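Local coordinates for protein 2-dehydropantoate 2-reductase (Geobacter metallireducens, PDB 3HN2) that probably catalyses the NADPH-dependent reduction of ketopantoate to pantoic acid, a step in the biosynthesis of pantothenate, at residues 15-20 against 124-129; 72-77 against 164-169. All coordinates share one frame; numbering follows the deposited sequence.

Both contacts set a helix against the same eight-stranded sheet, which belongs to the Rossmann-type nucleotide-binding domain. Contact 1 packs helix 14-23 on strand 121-129. Contact 2 packs helix 157-168 on strand 72-75. Their centres are about 8 Å apart, and the two meet directly. CB of Y17 lies 4.1 Å from CD2 of L74, and O of L20 lies 3.6 Å from CB of A169. The C-terminal end of helix 157-168 therefore comes up against helix 14-23 through A169. Y17 and L74 also lie near, without touching, the glycines G9, G11 and G14, whose spacing is consistent with the dinucleotide-binding GxGxxG turn of this family. Along the chain the segments of the two contacts alternate.

Contact 1: residues 15-20 against 124-129; sequences LYYGAL and GVAFLC
L128 reaches from the strand toward two neighbouring tyrosines of the helix, Y16 and Y17. Its CD1 methyl does most of the touching. It sits equally close, 3.6 Å, to CD2 of Y16 and to OH of Y17. The other methyl, CD2, leans on Y16 alone, 4.0 Å from its CE2. Both rings meet the leucine obliquely. Y17 and L128 reach for each other from the helix and the strand. Y17 has its CG anti to its own carbonyl carbon (chi1 -72°), while Y16 has its CG anti to the backbone N (chi1 174°). These different turns bring both rings to the same methyl. Y16 CD2 also lies over one face of the Y17 ring, toward its rim. A126 is two residues back on the same side of the strand, and its CB comes within 3.8 Å of Y17 OH. Helix 14-23 follows strand 5-8 and the glycine-rich turn of a Rossmann-type domain. The axes of segments 15-20 and 124-129 lie 101° apart in direction. They stay 11.7 Å apart, so long side chains bridge the gap. No hydrogen bond joins the two segments. The Y17 hydroxyl is instead hydrogen-bonded to G144 O, on the neighbouring strand 142-150. This bond ties the end of the ring to the sheet. An alanine in place of L128 would lack both methyls, which would probably open a gap between the tyrosines and the strand and cost Y16 its packing there. H140 stacks on the Y16 ring and also touches L128.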
loop_
_atom_site.group_PDB
_atom_site.type_symbol
_atom_site.label_atom_id
_atom_site.label_comp_id
_atom_site.label_asym_id
_atom_site.label_seq_id
_atom_site.Cartn_x
_atom_site.Cartn_y
_atom_site.Cartn_z
ATOM N N LEU A 15 13.461 -12.998 13.755
ATOM C CA LEU A 15 13.501 -12.348 15.056
ATOM C C LEU A 15 12.159 -11.716 15.392
ATOM O O LEU A 15 11.636 -11.932 16.485
ATOM C CB LEU A 15 14.615 -11.301 15.114
ATOM C CG LEU A 15 16.074 -11.739 15.289
ATOM C CD1 LEU A 15 16.987 -10.529 15.252
ATOM C CD2 LEU A 15 16.292 -12.512 16.583
ATOM N N TYR A 16 11.607 -10.960 14.439
ATOM C CA TYR A 16 10.324 -10.265 14.600
ATOM C C TYR A 16 9.178 -11.198 14.968
ATOM O O TYR A 16 8.440 -10.928 15.912
ATOM C CB TYR A 16 9.973 -9.478 13.334
ATOM C CG TYR A 16 8.596 -8.846 13.337
ATOM C CD1 TYR A 16 8.297 -7.769 14.175
ATOM C CD2 TYR A 16 7.595 -9.312 12.486
ATOM C CE1 TYR A 16 7.029 -7.183 14.174
ATOM C CE2 TYR A 16 6.328 -8.728 12.471
ATOM C CZ TYR A 16 6.054 -7.663 13.315
ATOM O OH TYR A 16 4.801 -7.091 13.304
ATOM N N TYR A 17 9.039 -12.290 14.224
ATOM C CA TYR A 17 7.982 -13.260 14.491
ATOM C C TYR A 17 8.212 -14.045 15.777
ATOM O O TYR A 17 7.269 -14.302 16.520
ATOM C CB TYR A 17 7.777 -14.199 13.301
ATOM C CG TYR A 17 7.109 -13.535 12.119
ATOM C CD1 TYR A 17 5.999 -12.705 12.290
ATOM C CD2 TYR A 17 7.580 -13.742 10.827
ATOM C CE1 TYR A 17 5.385 -12.091 11.201
ATOM C CE2 TYR A 17 6.974 -13.139 9.734
ATOM C CZ TYR A 17 5.877 -12.318 9.926
ATOM O OH TYR A 17 5.284 -11.727 8.837
ATOM N N GLY A 18 9.466 -14.393 16.042
ATOM C CA GLY A 18 9.829 -15.096 17.272
ATOM C C GLY A 18 9.624 -14.255 18.518
ATOM O O GLY A 18 9.226 -14.775 19.565
ATOM N N ALA A 19 9.898 -12.957 18.401
ATOM C CA ALA A 19 9.700 -12.013 19.499
ATOM C C ALA A 19 8.225 -11.821 19.808
ATOM O O ALA A 19 7.854 -11.686 20.970
ATOM C CB ALA A 19 10.349 -10.682 19.191
ATOM N N LEU A 20 7.393 -11.818 18.768
ATOM C CA LEU A 20 5.948 -11.733 18.947
ATOM C C LEU A 20 5.391 -13.039 19.509
ATOM O O LEU A 20 4.442 -13.024 20.301
ATOM C CB LEU A 20 5.242 -11.373 17.635
ATOM C CG LEU A 20 5.448 -9.988 17.007
ATOM C CD1 LEU A 20 4.648 -9.900 15.725
ATOM C CD2 LEU A 20 5.079 -8.838 17.938
ATOM N N GLY A 124 4.802 -20.940 4.694
ATOM C CA GLY A 124 4.221 -19.657 5.051
ATOM C C GLY A 124 4.730 -18.575 4.123
ATOM O O GLY A 124 5.915 -18.235 4.152
ATOM N N VAL A 125 3.852 -18.059 3.268
ATOM C CA VAL A 125 4.182 -16.848 2.507
ATOM C C VAL A 125 3.885 -15.657 3.403
ATOM O O VAL A 125 2.734 -15.398 3.760
ATOM C CB VAL A 125 3.508 -16.775 1.090
ATOM C CG1 VAL A 125 2.147 -17.393 1.090
ATOM C CG2 VAL A 125 3.451 -15.337 0.556
ATOM N N ALA A 126 4.952 -14.978 3.814
ATOM C CA ALA A 126 4.867 -13.822 4.696
ATOM C C ALA A 126 5.109 -12.547 3.908
ATOM O O ALA A 126 5.897 -12.538 2.963
ATOM C CB ALA A 126 5.885 -13.947 5.809
ATOM N N PHE A 127 4.426 -11.474 4.284
ATOM C CA PHE A 127 4.676 -10.174 3.670
ATOM C C PHE A 127 4.964 -9.133 4.741
ATOM O O PHE A 127 4.072 -8.736 5.490
ATOM C CB PHE A 127 3.513 -9.737 2.777
ATOM C CG PHE A 127 3.908 -8.733 1.729
ATOM C CD1 PHE A 127 4.367 -9.156 0.482
ATOM C CD2 PHE A 127 3.833 -7.366 1.988
ATOM C CE1 PHE A 127 4.743 -8.233 -0.494
ATOM C CE2 PHE A 127 4.207 -6.439 1.021
ATOM C CZ PHE A 127 4.661 -6.873 -0.223
ATOM N N LEU A 128 6.217 -8.691 4.789
ATOM C CA LEU A 128 6.721 -7.878 5.886
ATOM C C LEU A 128 7.670 -6.806 5.370
ATOM O O LEU A 128 8.511 -7.079 4.512
ATOM C CB LEU A 128 7.487 -8.783 6.851
ATOM C CG LEU A 128 7.353 -8.696 8.371
ATOM C CD1 LEU A 128 8.278 -9.729 8.973
ATOM C CD2 LEU A 128 7.674 -7.325 8.932
ATOM N N CYS A 129 7.534 -5.591 5.898
ATOM C CA CYS A 129 8.506 -4.520 5.662
ATOM C C CYS A 129 9.390 -4.390 6.898
ATOM O O CYS A 129 8.937 -3.909 7.940
ATOM C CB CYS A 129 7.811 -3.184 5.383
ATOM S SG CYS A 129 6.569 -3.209 4.083
#

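Contact 2: residues 72-77 against 164-169; sequences LVLVGL and AMFRQA
CD1 of L74 lies 4.2 Å from CZ of F166, coming at the ring obliquely. The two side chains run alongside in opposing senses. F166 leaves the helix aimed to one side of the strand. With CG set beside the backbone N (chi1 -82°), its ring swings round so that CZ reaches L74. Beside this pair, CD2 of L72 lies 4.4 Å from SD of M165. Both pairs are apolar, and no hydrogen bond crosses between the segments. The backbones stand well apart, with the CA atoms of L74 and F166 separated by 12.0 Å. Strand 72-75 is an inner parallel strand of the Rossmann-type sheet, between strands 5-8 and 98-101, and helix 157-168 packs over one face of it. L72 and L74 point to the helix, while V73 and V75 lie on the other face, where V75 packs on helix 85-89. The F166 side is the closer part of the contact. F166 is buried there and also touches L100 of strand 98-101. The M165 side is looser. M165 is partly exposed, although it also touches I5 of strand 5-8. The outer side of the helix faces solvent. R167 and Q168 are exposed there, well away from the strand, and R167 NH2 is hydrogen-bonded to C173 O.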
loop_
_atom_site.group_PDB
_atom_site.type_symbol
_atom_site.label_atom_id
_atom_site.label_comp_id
_atom_site.label_asym_id
_atom_site.label_seq_id
_atom_site.Cartn_x
_atom_site.Cartn_y
_atom_site.Cartn_z
ATOM N N LEU A 72 7.923 -27.221 16.811
ATOM C CA LEU A 72 7.891 -26.433 15.592
ATOM C C LEU A 72 9.226 -25.735 15.387
ATOM O O LEU A 72 9.780 -25.157 16.325
ATOM C CB LEU A 72 6.767 -25.393 15.671
ATOM C CG LEU A 72 6.647 -24.341 14.561
ATOM C CD1 LEU A 72 6.213 -24.970 13.247
ATOM C CD2 LEU A 72 5.677 -23.257 14.970
ATOM N N VAL A 73 9.753 -25.797 14.166
ATOM C CA VAL A 73 10.889 -24.950 13.816
ATOM C C VAL A 73 10.545 -23.972 12.688
ATOM O O VAL A 73 10.238 -24.375 11.565
ATOM C CB VAL A 73 12.215 -25.755 13.580
ATOM C CG1 VAL A 73 11.963 -27.057 12.858
ATOM C CG2 VAL A 73 13.261 -24.907 12.847
ATOM N N LEU A 74 10.551 -22.686 13.030
ATOM C CA LEU A 74 10.412 -21.601 12.058
ATOM C C LEU A 74 11.735 -21.361 11.370
ATOM O O LEU A 74 12.684 -20.896 11.999
ATOM C CB LEU A 74 10.021 -20.306 12.756
ATOM C CG LEU A 74 8.664 -19.665 12.513
ATOM C CD1 LEU A 74 7.612 -20.349 13.357
ATOM C CD2 LEU A 74 8.767 -18.194 12.875
ATOM N N VAL A 75 11.800 -21.683 10.083
ATOM C CA VAL A 75 12.969 -21.372 9.278
ATOM C C VAL A 75 12.804 -19.967 8.662
ATOM O O VAL A 75 11.867 -19.714 7.899
ATOM C CB VAL A 75 13.209 -22.436 8.192
ATOM C CG1 VAL A 75 14.528 -22.194 7.490
ATOM C CG2 VAL A 75 13.201 -23.838 8.804
ATOM N N GLY A 76 13.701 -19.058 9.036
ATOM C CA GLY A 76 13.739 -17.708 8.483
ATOM C C GLY A 76 15.079 -17.404 7.839
ATOM O O GLY A 76 15.441 -16.234 7.669
ATOM N N LEU A 77 15.807 -18.467 7.487
ATOM C CA LEU A 77 17.120 -18.382 6.842
ATOM C C LEU A 77 17.067 -17.680 5.497
ATOM O O LEU A 77 16.069 -17.756 4.786
ATOM C CB LEU A 77 17.691 -19.784 6.604
ATOM C CG LEU A 77 18.435 -20.569 7.684
ATOM C CD1 LEU A 77 18.562 -22.017 7.244
ATOM C CD2 LEU A 77 19.808 -19.974 7.980
ATOM N N ALA A 164 -4.107 -20.066 14.370
ATOM C CA ALA A 164 -4.610 -19.573 15.652
ATOM C C ALA A 164 -3.470 -19.053 16.518
ATOM O O ALA A 164 -3.573 -17.970 17.100
ATOM C CB ALA A 164 -5.378 -20.666 16.383
ATOM N N MET A 165 -2.385 -19.827 16.570
ATOM C CA MET A 165 -1.182 -19.484 17.328
ATOM C C MET A 165 -0.585 -18.132 16.911
ATOM O O MET A 165 -0.198 -17.337 17.768
ATOM C CB MET A 165 -0.138 -20.601 17.193
ATOM C CG MET A 165 1.119 -20.398 18.016
ATOM S SD MET A 165 2.541 -21.180 17.250
ATOM C CE MET A 165 2.418 -22.835 17.942
ATOM N N PHE A 166 -0.522 -17.880 15.603
ATOM C CA PHE A 166 -0.061 -16.578 15.094
ATOM C C PHE A 166 -1.023 -15.433 15.390
ATOM O O PHE A 166 -0.586 -14.363 15.794
ATOM C CB PHE A 166 0.234 -16.626 13.598
ATOM C CG PHE A 166 1.587 -17.178 13.262
ATOM C CD1 PHE A 166 2.738 -16.445 13.530
ATOM C CD2 PHE A 166 1.710 -18.425 12.661
ATOM C CE1 PHE A 166 3.993 -16.949 13.216
ATOM C CE2 PHE A 166 2.958 -18.935 12.341
ATOM C CZ PHE A 166 4.103 -18.195 12.616
ATOM N N ARG A 167 -2.321 -15.668 15.185
ATOM C CA ARG A 167 -3.365 -14.662 15.440
ATOM C C ARG A 167 -3.450 -14.250 16.908
ATOM O O ARG A 167 -3.715 -13.086 17.212
ATOM C CB ARG A 167 -4.731 -15.139 14.940
ATOM C CG ARG A 167 -4.901 -15.083 13.420
ATOM C CD ARG A 167 -6.348 -15.340 12.990
ATOM N NE ARG A 167 -6.802 -16.693 13.323
ATOM C CZ ARG A 167 -6.920 -17.699 12.455
ATOM N NH1 ARG A 167 -7.339 -18.888 12.874
ATOM N NH2 ARG A 167 -6.627 -17.528 11.173
ATOM N N GLN A 168 -3.208 -15.210 17.805
ATOM C CA GLN A 168 -3.075 -14.960 19.245
ATOM C C GLN A 168 -1.910 -14.027 19.568
ATOM O O GLN A 168 -1.960 -13.270 20.540
ATOM C CB GLN A 168 -2.875 -16.279 19.992
ATOM C CG GLN A 168 -4.157 -17.042 20.290
ATOM C CD GLN A 168 -4.897 -16.495 21.494
ATOM O OE1 GLN A 168 -4.313 -16.303 22.563
ATOM N NE2 GLN A 168 -6.192 -16.244 21.329
ATOM N N ALA A 169 -0.867 -14.094 18.743
ATOM C CA ALA A 169 0.342 -13.301 18.924
ATOM C C ALA A 169 0.239 -11.937 18.247
ATOM O O ALA A 169 1.164 -11.137 18.328
ATOM C CB ALA A 169 1.552 -14.068 18.406
#